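Local structure of cortical-lytic enzyme (Bacillus cereus, 4S3J) at residues S19-T24 against V48-N53; I66-N71 against M397-I402; N130-Y135 against F425-K430; Q166-L171 against G211-H216; F327-P332 against E381-D386. The protein acts as an N-acetylglucosaminidase that degrades partially broken-down spore cortex peptidoglycan during germination, recognising its muramic acid delta-lactam residues. All coordinates share one frame; numbering follows the deposited sequence.

Contact 1 of 5, residues S19-T24 against V48-N53; sequences SKYGST and VNTKGN
Two water molecules make the polar link between residues 19-24 and 48-53, for no direct hydrogen bond joins them. One water donates to both Tyr21 O and Asn49 O, bridging two carbonyl oxygens that lie 4.0 Å apart and, both being acceptors, could not bond each other. The second water accepts from Asn49 N and also bonds Ser23 OG; this hydroxyl is anti to the backbone N (chi1 -169°), and a short side chain suits a place where water completes the link. Packing centres on Tyr21, whose ring two methyl groups approach obliquely. Thr50 CG2 comes within 3.6 Å of Tyr21 CD1, the two side chains running alongside each other, whereas Val48 CG1 crosses at about a right angle and meets Tyr21 CD2 at 4.1 Å. Lys20 CG lies over the centre of one ring face. Thr50 serves both chemistries, its methyl against the Tyr21 ring and its OG1 bonded to Gln4. Gly22, with the positive phi that glycine readily adopts, leads the chain out of helix 14-21. At the end of strand 45-49, Asn49 OD1 accepts from Lys51 N in an Asx turn. The first helix thus ends against the last strand of the beta-alpha-alpha-beta fold of a LysM domain, a peptidoglycan-binding module.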
# COMPACT_ATOMS: atom_id res chain seq x y z
N SER A 19 15.44 23.33 15.75
CA SER A 19 16.65 24.01 16.24
C SER A 19 17.85 23.07 16.08
O SER A 19 18.92 23.48 15.62
CB SER A 19 16.50 24.45 17.70
OG SER A 19 17.72 25.01 18.18
N LYS A 20 17.65 21.80 16.40
CA LYS A 20 18.72 20.81 16.34
C LYS A 20 19.23 20.62 14.91
O LYS A 20 20.43 20.53 14.68
CB LYS A 20 18.24 19.46 16.88
CG LYS A 20 19.30 18.39 16.90
CD LYS A 20 18.79 17.13 17.57
CE LYS A 20 19.79 16.00 17.45
NZ LYS A 20 19.30 14.79 18.15
N TYR A 21 18.30 20.53 13.97
CA TYR A 21 18.66 20.21 12.59
C TYR A 21 18.70 21.45 11.67
O TYR A 21 18.93 21.33 10.46
CB TYR A 21 17.72 19.16 12.04
CG TYR A 21 17.87 17.83 12.75
CD1 TYR A 21 19.00 17.04 12.55
CD2 TYR A 21 16.87 17.33 13.59
CE1 TYR A 21 19.16 15.84 13.20
CE2 TYR A 21 17.03 16.10 14.24
CZ TYR A 21 18.17 15.36 14.04
OH TYR A 21 18.33 14.16 14.68
N GLY A 22 18.47 22.63 12.23
CA GLY A 22 18.55 23.87 11.46
C GLY A 22 17.42 24.06 10.45
O GLY A 22 17.60 24.73 9.43
N SER A 23 16.26 23.48 10.76
CA SER A 23 15.05 23.57 9.94
C SER A 23 14.08 24.58 10.52
O SER A 23 14.50 25.47 11.28
CB SER A 23 14.39 22.18 9.85
OG SER A 23 13.36 22.17 8.87
N THR A 24 12.83 24.56 10.06
CA THR A 24 11.81 25.39 10.67
C THR A 24 10.72 24.51 11.29
O THR A 24 10.42 23.44 10.78
CB THR A 24 11.14 26.34 9.65
OG1 THR A 24 10.29 25.61 8.77
CG2 THR A 24 12.18 27.11 8.86
N VAL A 48 12.24 14.81 8.33
CA VAL A 48 12.91 16.08 8.65
C VAL A 48 13.98 16.40 7.61
O VAL A 48 14.68 15.51 7.14
CB VAL A 48 13.58 16.03 10.04
CG1 VAL A 48 14.37 17.32 10.35
CG2 VAL A 48 12.55 15.78 11.13
N ASN A 49 14.11 17.68 7.27
CA ASN A 49 15.23 18.17 6.45
C ASN A 49 16.49 18.28 7.27
O ASN A 49 16.57 19.14 8.16
CB ASN A 49 14.88 19.53 5.86
CG ASN A 49 15.84 19.98 4.80
OD1 ASN A 49 17.04 19.77 4.92
ND2 ASN A 49 15.32 20.59 3.74
N THR A 50 17.47 17.43 6.97
CA THR A 50 18.76 17.43 7.68
C THR A 50 19.89 17.84 6.74
O THR A 50 21.04 17.45 6.97
CB THR A 50 19.06 16.05 8.28
OG1 THR A 50 19.00 15.06 7.24
CG2 THR A 50 17.99 15.70 9.33
N LYS A 51 19.53 18.63 5.73
CA LYS A 51 20.43 19.15 4.69
C LYS A 51 20.84 18.15 3.61
O LYS A 51 20.81 16.93 3.80
CB LYS A 51 21.71 19.73 5.31
CG LYS A 51 21.45 20.82 6.33
CD LYS A 51 20.75 22.00 5.67
CE LYS A 51 20.73 23.23 6.56
NZ LYS A 51 20.11 24.38 5.86
N GLY A 52 21.16 18.69 2.45
CA GLY A 52 21.61 17.89 1.33
C GLY A 52 22.78 16.98 1.62
O GLY A 52 23.75 17.38 2.27
N ASN A 53 22.71 15.74 1.12
CA ASN A 53 23.84 14.82 1.18
C ASN A 53 24.38 14.59 2.59
O ASN A 53 25.57 14.35 2.78
CB ASN A 53 24.97 15.36 0.30
CG ASN A 53 24.51 15.64 -1.11
OD1 ASN A 53 24.44 16.80 -1.53
ND2 ASN A 53 24.17 14.59 -1.84
O HOH W 1 17.70 21.66 7.97
O HOH W 2 12.39 19.63 8.37

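Contact 2 of 5, residues I66-N71 against M397-I402; sequences ISQTYN and MKEQGI
The ammonium group of Lys398 donates two hydrogen bonds to the end of helix 63-70, with Lys398 NZ 2.8 Å from Asn71 OD1 and 2.9 Å from Gln68 O. The approach differs: NZ lies in the plane of the Gln68 carbonyl but stands above that of the Asn71 amide. Asn424 OD1 is a third acceptor, and the ring of Phe425 makes a cation-pi contact with the same lysine. Lysine suits the place because its chain, extended beyond CG, spans the gap between two helices and delivers a positive charge to a C-terminal helix end, where the carbonyl oxygens probably favour it. Asn71 suits too, since asparagine tolerates the positive phi found here and its amide also donates from ND2 to Asn424 O. Outward from these bonds, Gln68 and Lys398 run antiparallel alongside each other. The Gln68 chain bends at chi2 (-62°), and its OE1 rests 4.0 Å from Lys398 CB and 3.8 Å from Glu399 CG. The Glu399 carboxylate turns to Tyr64 OH, while Thr69 OG1 bonds Arg65 O and Asn395. Lysine here joins a LysM helix, ended by a Schellman motif at Asn71, to helix 387-400 of the glycosyl hydrolase family 18 domain.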
# COMPACT_ATOMS: atom_id res chain seq x y z
N ILE A 66 20.96 2.15 4.49
CA ILE A 66 21.02 3.55 4.09
C ILE A 66 21.30 3.67 2.58
O ILE A 66 20.74 4.55 1.91
CB ILE A 66 22.10 4.29 4.92
CG1 ILE A 66 21.72 4.27 6.40
CG2 ILE A 66 22.31 5.72 4.40
CD1 ILE A 66 22.88 4.57 7.34
N SER A 67 22.16 2.80 2.06
CA SER A 67 22.45 2.79 0.62
C SER A 67 21.20 2.40 -0.17
O SER A 67 20.94 2.99 -1.22
CB SER A 67 23.63 1.86 0.32
OG SER A 67 23.34 0.49 0.52
N GLN A 68 20.43 1.45 0.32
CA GLN A 68 19.18 1.09 -0.35
C GLN A 68 18.22 2.26 -0.33
O GLN A 68 17.62 2.60 -1.34
CB GLN A 68 18.51 -0.14 0.28
CG GLN A 68 19.21 -1.45 0.02
CD GLN A 68 19.24 -1.80 -1.47
OE1 GLN A 68 18.22 -1.75 -2.15
NE2 GLN A 68 20.42 -2.13 -1.99
N THR A 69 18.07 2.89 0.83
CA THR A 69 17.15 3.98 0.96
C THR A 69 17.46 5.11 -0.02
O THR A 69 16.56 5.59 -0.70
CB THR A 69 17.16 4.55 2.40
OG1 THR A 69 16.63 3.57 3.30
CG2 THR A 69 16.33 5.84 2.52
N TYR A 70 18.73 5.50 -0.11
CA TYR A 70 19.09 6.67 -0.92
C TYR A 70 19.57 6.35 -2.32
O TYR A 70 20.06 7.23 -3.02
CB TYR A 70 20.11 7.52 -0.15
CG TYR A 70 19.44 8.21 1.01
CD1 TYR A 70 18.61 9.29 0.79
CD2 TYR A 70 19.59 7.76 2.31
CE1 TYR A 70 17.93 9.92 1.84
CE2 TYR A 70 18.92 8.39 3.38
CZ TYR A 70 18.10 9.47 3.13
OH TYR A 70 17.43 10.10 4.17
N ASN A 71 19.36 5.12 -2.76
CA ASN A 71 19.66 4.71 -4.14
C ASN A 71 21.10 4.97 -4.55
O ASN A 71 21.38 5.35 -5.70
CB ASN A 71 18.74 5.45 -5.11
CG ASN A 71 17.26 5.30 -4.75
OD1 ASN A 71 16.79 4.19 -4.49
ND2 ASN A 71 16.54 6.42 -4.71
N MET A 397 11.07 -3.54 -2.32
CA MET A 397 10.67 -3.44 -3.73
C MET A 397 11.90 -3.29 -4.60
O MET A 397 12.00 -3.93 -5.65
CB MET A 397 9.73 -2.25 -3.94
CG MET A 397 8.37 -2.39 -3.25
SD MET A 397 7.44 -0.83 -3.28
CE MET A 397 7.37 -0.51 -5.05
N LYS A 398 12.82 -2.46 -4.16
CA LYS A 398 14.06 -2.25 -4.91
C LYS A 398 14.87 -3.54 -5.02
O LYS A 398 15.34 -3.88 -6.12
CB LYS A 398 14.91 -1.16 -4.23
CG LYS A 398 14.25 0.21 -4.21
CD LYS A 398 15.06 1.22 -3.42
CE LYS A 398 14.22 2.46 -3.05
NZ LYS A 398 15.11 3.51 -2.42
N GLU A 399 15.03 -4.23 -3.90
CA GLU A 399 15.82 -5.46 -3.88
C GLU A 399 15.21 -6.51 -4.80
O GLU A 399 15.93 -7.20 -5.52
CB GLU A 399 15.92 -6.02 -2.47
CG GLU A 399 16.71 -5.16 -1.49
CD GLU A 399 16.54 -5.64 -0.06
OE1 GLU A 399 15.45 -6.15 0.28
OE2 GLU A 399 17.48 -5.49 0.74
N GLN A 400 13.88 -6.62 -4.77
CA GLN A 400 13.18 -7.67 -5.52
C GLN A 400 12.92 -7.28 -6.97
O GLN A 400 12.59 -8.14 -7.80
CB GLN A 400 11.87 -8.02 -4.82
CG GLN A 400 12.06 -8.65 -3.46
CD GLN A 400 12.72 -10.01 -3.55
OE1 GLN A 400 12.45 -10.78 -4.47
NE2 GLN A 400 13.59 -10.30 -2.60
N GLY A 401 13.06 -6.00 -7.29
CA GLY A 401 12.90 -5.54 -8.66
C GLY A 401 11.48 -5.62 -9.21
O GLY A 401 11.29 -5.82 -10.40
N ILE A 402 10.47 -5.46 -8.36
CA ILE A 402 9.09 -5.61 -8.83
C ILE A 402 8.54 -4.29 -9.41
O ILE A 402 9.18 -3.25 -9.34
CB ILE A 402 8.19 -6.12 -7.73
CG1 ILE A 402 8.23 -5.17 -6.55
CG2 ILE A 402 8.62 -7.52 -7.27
CD1 ILE A 402 7.05 -5.38 -5.62

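Contact 3 of 5, residues N130-Y135 against F425-K430; sequences NPFLTY and FTITKK
Lys429, Thr134 and Ile427 lose the most surface where the C-terminal tail crosses the loop leading into strand 135-143. Lys429 bends at chi2 (-70°) and chi3 (-136°), curling its ammonium group into carbonyls of the 3-10 turn and the residue after it: Lys429 NZ lies 3.0 Å from Asn130 O and 2.8 Å from Leu133 O, the latter on a lone pair. Gly165 O is a further acceptor, and Asn130 O also takes the N-H of Leu133. Thr134 OG1 donates to Thr428 O at 2.7 Å and accepts from Ser107 N, a double role that suits a hydroxyl. Ile427 supplies the apolar part, packing also on Leu421 and Val422 of helix 415-424; its CG2 comes to 3.4 Å from Phe132 O, and its CD1 reaches the edge of the Phe132 ring. Farther along, a water links Thr134 O to Lys430 N, and Lys430 NZ bonds Tyr135 OH weakly while forming a salt bridge with Glu106. Several backbone carbonyls gathered on one ammonium imply that its positive charge, probably stabilised by their dipoles, helps to fasten the tail.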
# COMPACT_ATOMS: atom_id res chain seq x y z
N ASN A 130 -3.97 11.88 -5.69
CA ASN A 130 -3.92 11.64 -7.14
C ASN A 130 -2.60 11.99 -7.85
O ASN A 130 -2.17 11.27 -8.76
CB ASN A 130 -5.06 12.40 -7.84
CG ASN A 130 -5.30 11.92 -9.25
OD1 ASN A 130 -5.38 10.72 -9.51
ND2 ASN A 130 -5.36 12.86 -10.19
N PRO A 131 -1.96 13.11 -7.48
CA PRO A 131 -0.69 13.44 -8.15
C PRO A 131 0.39 12.36 -7.98
O PRO A 131 1.27 12.25 -8.83
CB PRO A 131 -0.26 14.74 -7.47
CG PRO A 131 -1.48 15.31 -6.92
CD PRO A 131 -2.37 14.17 -6.55
N PHE A 132 0.28 11.58 -6.91
CA PHE A 132 1.26 10.54 -6.59
C PHE A 132 0.94 9.18 -7.24
O PHE A 132 1.64 8.20 -6.96
CB PHE A 132 1.34 10.32 -5.06
CG PHE A 132 1.71 11.54 -4.27
CD1 PHE A 132 0.73 12.40 -3.78
CD2 PHE A 132 3.03 11.79 -3.96
CE1 PHE A 132 1.07 13.50 -3.03
CE2 PHE A 132 3.38 12.90 -3.20
CZ PHE A 132 2.39 13.75 -2.75
N LEU A 133 -0.09 9.12 -8.09
CA LEU A 133 -0.61 7.85 -8.60
C LEU A 133 -0.40 7.59 -10.09
O LEU A 133 -0.61 8.47 -10.93
CB LEU A 133 -2.11 7.76 -8.35
CG LEU A 133 -2.57 7.85 -6.91
CD1 LEU A 133 -4.10 7.66 -6.91
CD2 LEU A 133 -1.89 6.82 -6.04
N THR A 134 -0.04 6.36 -10.42
CA THR A 134 -0.11 5.91 -11.80
C THR A 134 -1.56 5.55 -12.14
O THR A 134 -2.07 5.85 -13.23
CB THR A 134 0.81 4.70 -12.08
OG1 THR A 134 2.13 4.95 -11.56
CG2 THR A 134 0.87 4.41 -13.58
N TYR A 135 -2.20 4.88 -11.17
CA TYR A 135 -3.56 4.39 -11.30
C TYR A 135 -4.41 4.74 -10.09
O TYR A 135 -3.92 4.69 -8.97
CB TYR A 135 -3.58 2.87 -11.46
CG TYR A 135 -2.86 2.33 -12.67
CD1 TYR A 135 -3.51 2.22 -13.87
CD2 TYR A 135 -1.54 1.90 -12.58
CE1 TYR A 135 -2.88 1.71 -14.97
CE2 TYR A 135 -0.89 1.38 -13.68
CZ TYR A 135 -1.57 1.30 -14.87
OH TYR A 135 -0.97 0.79 -16.01
N PHE A 425 11.43 7.29 -5.46
CA PHE A 425 11.14 6.83 -6.80
C PHE A 425 10.71 7.95 -7.73
O PHE A 425 10.17 8.97 -7.30
CB PHE A 425 10.00 5.81 -6.80
CG PHE A 425 10.23 4.57 -5.97
CD1 PHE A 425 11.14 3.60 -6.37
CD2 PHE A 425 9.51 4.36 -4.80
CE1 PHE A 425 11.33 2.47 -5.61
CE2 PHE A 425 9.69 3.22 -4.05
CZ PHE A 425 10.60 2.27 -4.45
N THR A 426 10.87 7.70 -9.03
CA THR A 426 10.18 8.48 -10.03
C THR A 426 8.83 7.82 -10.28
O THR A 426 8.79 6.65 -10.61
CB THR A 426 10.98 8.55 -11.33
OG1 THR A 426 12.21 9.23 -11.07
CG2 THR A 426 10.23 9.28 -12.38
N ILE A 427 7.75 8.54 -10.03
CA ILE A 427 6.41 7.93 -10.17
C ILE A 427 5.97 8.03 -11.62
O ILE A 427 5.84 9.12 -12.18
CB ILE A 427 5.40 8.62 -9.24
CG1 ILE A 427 5.86 8.46 -7.78
CG2 ILE A 427 4.00 8.09 -9.46
CD1 ILE A 427 5.09 9.26 -6.81
N THR A 428 5.71 6.88 -12.23
CA THR A 428 5.30 6.81 -13.62
C THR A 428 3.91 7.41 -13.81
O THR A 428 2.98 7.07 -13.08
CB THR A 428 5.29 5.36 -14.08
OG1 THR A 428 6.63 4.85 -14.03
CG2 THR A 428 4.76 5.23 -15.52
N LYS A 429 3.79 8.31 -14.78
CA LYS A 429 2.50 8.84 -15.19
C LYS A 429 2.29 8.48 -16.65
O LYS A 429 3.15 8.77 -17.49
CB LYS A 429 2.42 10.35 -14.99
CG LYS A 429 2.43 10.81 -13.54
CD LYS A 429 1.13 10.43 -12.85
CE LYS A 429 0.59 11.56 -12.00
NZ LYS A 429 -0.71 11.22 -11.38
N LYS A 430 1.17 7.84 -16.95
CA LYS A 430 0.90 7.38 -18.30
C LYS A 430 -0.19 8.19 -18.98
O LYS A 430 -0.41 8.04 -20.18
CB LYS A 430 0.51 5.90 -18.28
CG LYS A 430 1.61 5.03 -17.74
CD LYS A 430 1.48 3.60 -18.19
CE LYS A 430 1.22 2.65 -17.06
NZ LYS A 430 1.67 1.29 -17.47
O HOH W 3 -0.76 7.35 -15.00

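Contact 4 of 5, residues Q166-L171 against G211-H216; sequences QTIPML and GMRDIH
Two neighbouring parallel strands of the TIM barrel meet here, 168-171 and 214-216, with axes 4.7 Å apart at closest and 35° between their directions. Leu171 is bonded through both its N and its O to strand 214-218: Leu171 N donates to Asp214 O at 2.9 Å, nearly along the C=O axis, and Leu171 O accepts from His216 N at 2.8 Å. Just before, proline, lacking an N-H, occupies position 169, and buried Pro169 O has no hydrogen-bond donor, being approached instead by Met212 CA at 3.1 Å in a CA-H...O contact. Met212, extended beyond CG, fits between apolar neighbours, its CG against Pro169 CB and its SD 3.7 Å from Leu171 CB. Leu171 and Ile215 both turn outward to helix 193-210. On the inner side Met170 lies alongside Asp214 and His216; its unbranched chain can bend at chi3 (59°), bringing Met170 CE within 3.5 Å of His216 ND1. Ser248 OG bonds both Asp214 OD2 and His216 ND1, and Thr250 OG1 bonds His216 NE2. With both ring nitrogens engaged, the imidazole is probably held in a fixed orientation, its side chain about 8 Å from that of the probable proton donor, Glu220.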
# COMPACT_ATOMS: atom_id res chain seq x y z
N GLN A 166 -3.39 13.05 -14.98
CA GLN A 166 -2.65 12.08 -15.78
C GLN A 166 -2.56 10.71 -15.10
O GLN A 166 -1.71 9.88 -15.43
CB GLN A 166 -1.25 12.61 -16.10
CG GLN A 166 -1.28 13.81 -17.02
CD GLN A 166 -1.60 15.11 -16.30
OE1 GLN A 166 -2.56 15.80 -16.65
NE2 GLN A 166 -0.81 15.45 -15.29
N THR A 167 -3.48 10.47 -14.18
CA THR A 167 -3.66 9.17 -13.56
C THR A 167 -4.64 8.36 -14.40
O THR A 167 -5.62 8.91 -14.89
CB THR A 167 -4.17 9.32 -12.11
OG1 THR A 167 -3.27 10.15 -11.38
CG2 THR A 167 -4.31 7.97 -11.41
N ILE A 168 -4.36 7.08 -14.57
CA ILE A 168 -5.27 6.16 -15.27
C ILE A 168 -6.33 5.67 -14.30
O ILE A 168 -5.98 4.99 -13.35
CB ILE A 168 -4.56 4.91 -15.82
CG1 ILE A 168 -3.37 5.27 -16.71
CG2 ILE A 168 -5.58 3.97 -16.50
CD1 ILE A 168 -3.71 6.00 -17.93
N PRO A 169 -7.63 5.96 -14.55
CA PRO A 169 -8.61 5.31 -13.67
C PRO A 169 -8.82 3.85 -14.07
O PRO A 169 -8.92 3.57 -15.26
CB PRO A 169 -9.87 6.15 -13.86
CG PRO A 169 -9.74 6.72 -15.23
CD PRO A 169 -8.26 6.91 -15.48
N MET A 170 -8.79 2.94 -13.11
CA MET A 170 -9.07 1.52 -13.37
C MET A 170 -10.56 1.23 -13.32
O MET A 170 -11.30 1.83 -12.53
CB MET A 170 -8.32 0.65 -12.35
CG MET A 170 -6.80 0.68 -12.49
SD MET A 170 -5.89 0.21 -10.99
CE MET A 170 -6.50 -1.43 -10.68
N LEU A 171 -11.00 0.34 -14.20
CA LEU A 171 -12.34 -0.22 -14.13
C LEU A 171 -12.26 -1.44 -13.24
O LEU A 171 -11.83 -2.52 -13.68
CB LEU A 171 -12.86 -0.56 -15.53
CG LEU A 171 -14.19 -1.32 -15.61
CD1 LEU A 171 -15.27 -0.68 -14.77
CD2 LEU A 171 -14.68 -1.40 -17.05
N GLY A 211 -12.97 6.49 -19.71
CA GLY A 211 -11.54 6.65 -19.93
C GLY A 211 -10.73 5.72 -19.05
O GLY A 211 -9.57 6.00 -18.71
N MET A 212 -11.33 4.60 -18.69
CA MET A 212 -10.68 3.64 -17.82
C MET A 212 -9.83 2.68 -18.65
O MET A 212 -10.32 1.66 -19.13
CB MET A 212 -11.72 2.89 -16.99
CG MET A 212 -12.30 3.73 -15.87
SD MET A 212 -13.85 3.00 -15.28
CE MET A 212 -14.21 4.04 -13.88
N ARG A 213 -8.56 3.02 -18.83
CA ARG A 213 -7.72 2.28 -19.76
C ARG A 213 -7.12 0.99 -19.18
O ARG A 213 -6.48 0.24 -19.91
CB ARG A 213 -6.61 3.19 -20.31
CG ARG A 213 -7.14 4.29 -21.22
CD ARG A 213 -6.03 5.15 -21.81
NE ARG A 213 -5.54 6.17 -20.90
CZ ARG A 213 -4.40 6.83 -21.07
NH1 ARG A 213 -3.62 6.58 -22.10
NH2 ARG A 213 -4.04 7.75 -20.19
N ASP A 214 -7.31 0.73 -17.89
CA ASP A 214 -6.98 -0.58 -17.33
C ASP A 214 -8.24 -1.23 -16.78
O ASP A 214 -8.96 -0.61 -15.99
CB ASP A 214 -5.94 -0.47 -16.21
CG ASP A 214 -5.59 -1.84 -15.61
OD1 ASP A 214 -4.84 -2.61 -16.25
OD2 ASP A 214 -6.05 -2.15 -14.49
N ILE A 215 -8.49 -2.46 -17.20
CA ILE A 215 -9.60 -3.26 -16.71
C ILE A 215 -9.08 -4.23 -15.67
O ILE A 215 -8.18 -5.03 -15.95
CB ILE A 215 -10.29 -4.05 -17.86
CG1 ILE A 215 -10.98 -3.11 -18.86
CG2 ILE A 215 -11.41 -4.94 -17.30
CD1 ILE A 215 -10.12 -2.26 -19.68
N HIS A 216 -9.61 -4.11 -14.46
CA HIS A 216 -9.11 -4.86 -13.32
C HIS A 216 -10.16 -5.79 -12.71
O HIS A 216 -11.18 -5.33 -12.22
CB HIS A 216 -8.65 -3.91 -12.22
CG HIS A 216 -8.01 -4.61 -11.06
ND1 HIS A 216 -6.67 -4.87 -11.01
CD2 HIS A 216 -8.55 -5.16 -9.94
CE1 HIS A 216 -6.39 -5.53 -9.89
NE2 HIS A 216 -7.52 -5.72 -9.24
O HOH W 4 -5.77 9.26 -17.88

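Contact 5 of 5, residues F327-P332 against E381-D386; sequences FDWKLP and EVWFED
Trp329 and Trp383 both set CG anti to the carbonyl carbon (chi1 -71° in each), but their indoles turn in opposite senses, with chi2 -93° and 84°. The six-membered ring of Trp329 and the five-membered ring of Trp383 meet obliquely, Trp329 CZ3 lying 3.8 Å from Trp383 CD1. Glu381, with CG anti to the backbone N and its chain extended, rises on the same side and accepts from Trp383 NE1 at Glu381 OE2, 2.9 Å away in the indole plane and on the anti lone pair. Its other oxygen bonds Asn371, so the carboxylate is held through both oxygens. The backbones form an antiparallel ladder in which Phe327 pairs with Trp383 and Trp329 with Glu381, both hydrogen-bonded pairs, the closest link being Glu381 N to Trp329 O at 2.8 Å. Strand 318-330 begins in the barrel and runs beyond it into this sheet, consistent with the alpha+beta insertion found in many family 18 chitinases. Between the bonded pairs, the non-hydrogen-bonded pair Asp328 and Val382 points to the other side; Val382 CG2 packs 3.9 Å from Asp328 CG, while the carboxylate bonds Tyr372 and His380. Farther along, Leu331 CD1 covers the aliphatic start of Glu381, 4.0 Å from its CB.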
# COMPACT_ATOMS: atom_id res chain seq x y z
N PHE A 327 -4.57 -1.57 13.19
CA PHE A 327 -5.72 -1.95 14.01
C PHE A 327 -5.44 -1.70 15.49
O PHE A 327 -4.30 -1.80 15.94
CB PHE A 327 -6.09 -3.42 13.83
CG PHE A 327 -6.70 -3.74 12.49
CD1 PHE A 327 -7.95 -3.27 12.14
CD2 PHE A 327 -6.00 -4.51 11.59
CE1 PHE A 327 -8.51 -3.57 10.89
CE2 PHE A 327 -6.53 -4.82 10.35
CZ PHE A 327 -7.79 -4.34 10.00
N ASP A 328 -6.52 -1.39 16.20
CA ASP A 328 -6.53 -1.25 17.65
C ASP A 328 -7.37 -2.41 18.18
O ASP A 328 -8.57 -2.47 17.90
CB ASP A 328 -7.11 0.12 18.03
CG ASP A 328 -7.21 0.34 19.53
OD1 ASP A 328 -7.31 -0.65 20.30
OD2 ASP A 328 -7.21 1.51 19.94
N TRP A 329 -6.73 -3.37 18.83
CA TRP A 329 -7.36 -4.53 19.44
C TRP A 329 -7.55 -4.36 20.94
O TRP A 329 -6.62 -3.95 21.62
CB TRP A 329 -6.51 -5.78 19.23
CG TRP A 329 -6.40 -6.36 17.86
CD1 TRP A 329 -7.19 -7.35 17.34
CD2 TRP A 329 -5.40 -6.08 16.86
NE1 TRP A 329 -6.76 -7.67 16.07
CE2 TRP A 329 -5.67 -6.92 15.76
CE3 TRP A 329 -4.31 -5.20 16.79
CZ2 TRP A 329 -4.90 -6.90 14.59
CZ3 TRP A 329 -3.54 -5.19 15.62
CH2 TRP A 329 -3.84 -6.04 14.55
N LYS A 330 -8.71 -4.72 21.46
CA LYS A 330 -8.89 -4.84 22.91
C LYS A 330 -8.43 -6.22 23.36
O LYS A 330 -8.64 -7.21 22.66
CB LYS A 330 -10.35 -4.61 23.30
CG LYS A 330 -10.79 -3.17 23.12
CD LYS A 330 -12.26 -3.04 23.45
CE LYS A 330 -12.75 -1.65 23.20
NZ LYS A 330 -14.22 -1.58 23.46
N LEU A 331 -7.80 -6.27 24.53
CA LEU A 331 -7.23 -7.51 25.09
C LEU A 331 -8.03 -7.93 26.32
O LEU A 331 -8.62 -7.09 26.99
CB LEU A 331 -5.75 -7.30 25.47
CG LEU A 331 -4.79 -6.96 24.33
CD1 LEU A 331 -3.37 -6.70 24.85
CD2 LEU A 331 -4.75 -8.04 23.29
N PRO A 332 -8.06 -9.24 26.61
CA PRO A 332 -7.40 -10.31 25.87
C PRO A 332 -8.17 -10.68 24.60
O PRO A 332 -9.40 -10.50 24.56
CB PRO A 332 -7.40 -11.47 26.86
CG PRO A 332 -8.65 -11.26 27.67
CD PRO A 332 -8.76 -9.75 27.81
N GLU A 381 -3.99 -3.11 22.26
CA GLU A 381 -2.73 -3.27 21.52
C GLU A 381 -2.94 -2.76 20.11
O GLU A 381 -3.92 -3.13 19.46
CB GLU A 381 -2.27 -4.73 21.51
CG GLU A 381 -0.92 -4.94 20.89
CD GLU A 381 -0.33 -6.27 21.23
OE1 GLU A 381 -0.39 -6.68 22.41
OE2 GLU A 381 0.20 -6.92 20.31
N VAL A 382 -2.02 -1.92 19.65
CA VAL A 382 -2.10 -1.31 18.34
C VAL A 382 -0.90 -1.67 17.49
O VAL A 382 0.23 -1.52 17.95
CB VAL A 382 -2.19 0.22 18.46
CG1 VAL A 382 -2.28 0.85 17.08
CG2 VAL A 382 -3.36 0.64 19.33
N TRP A 383 -1.14 -2.14 16.27
CA TRP A 383 -0.09 -2.33 15.25
C TRP A 383 -0.48 -1.44 14.07
O TRP A 383 -1.65 -1.38 13.73
CB TRP A 383 0.03 -3.80 14.82
CG TRP A 383 0.63 -4.65 15.89
CD1 TRP A 383 -0.01 -5.22 16.95
CD2 TRP A 383 2.01 -5.00 16.01
NE1 TRP A 383 0.89 -5.91 17.72
CE2 TRP A 383 2.14 -5.81 17.17
CE3 TRP A 383 3.16 -4.73 15.25
CZ2 TRP A 383 3.37 -6.30 17.60
CZ3 TRP A 383 4.37 -5.25 15.67
CH2 TRP A 383 4.46 -6.03 16.83
N PHE A 384 0.48 -0.73 13.48
CA PHE A 384 0.13 0.20 12.42
C PHE A 384 1.29 0.40 11.44
O PHE A 384 2.21 -0.43 11.41
CB PHE A 384 -0.40 1.53 13.03
CG PHE A 384 0.61 2.36 13.74
CD1 PHE A 384 1.10 2.01 15.01
CD2 PHE A 384 1.02 3.56 13.18
CE1 PHE A 384 2.05 2.82 15.66
CE2 PHE A 384 1.98 4.37 13.82
CZ PHE A 384 2.46 4.02 15.07
N GLU A 385 1.21 1.43 10.60
CA GLU A 385 2.23 1.70 9.59
C GLU A 385 2.81 3.08 9.84
O GLU A 385 2.06 4.02 10.14
CB GLU A 385 1.63 1.64 8.20
CG GLU A 385 1.01 0.31 7.79
CD GLU A 385 2.05 -0.78 7.57
OE1 GLU A 385 3.20 -0.45 7.15
OE2 GLU A 385 1.74 -1.95 7.84
N ASP A 386 4.13 3.24 9.70
CA ASP A 386 4.73 4.57 9.77
C ASP A 386 5.89 4.70 8.79
O ASP A 386 6.14 3.80 7.99
CB ASP A 386 5.18 4.94 11.21
CG ASP A 386 6.41 4.18 11.71
OD1 ASP A 386 7.09 3.47 10.94
OD2 ASP A 386 6.72 4.34 12.92

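From the N terminus, contact 1 closes a short loop within the first LysM domain before any other contact opens. Contact 2 then spans most of the chain, tying the second LysM domain to helix 387-400 of the catalytic domain. Contact 3 crosses it, opening inside that loop and closing beyond it, where the C-terminal tail returns to the barrel; the two contacts touch at the lysine of contact 2. Contacts 4 and 5 follow in series, each nested inside the loops of both 2 and 3. Contact 4 adjoins contact 3, with a probable hydrogen bond from Ile168 N to Thr134 O, whereas contact 5 lies on the opposite side of the chain's centre, joining strands 318-330 and 379-383.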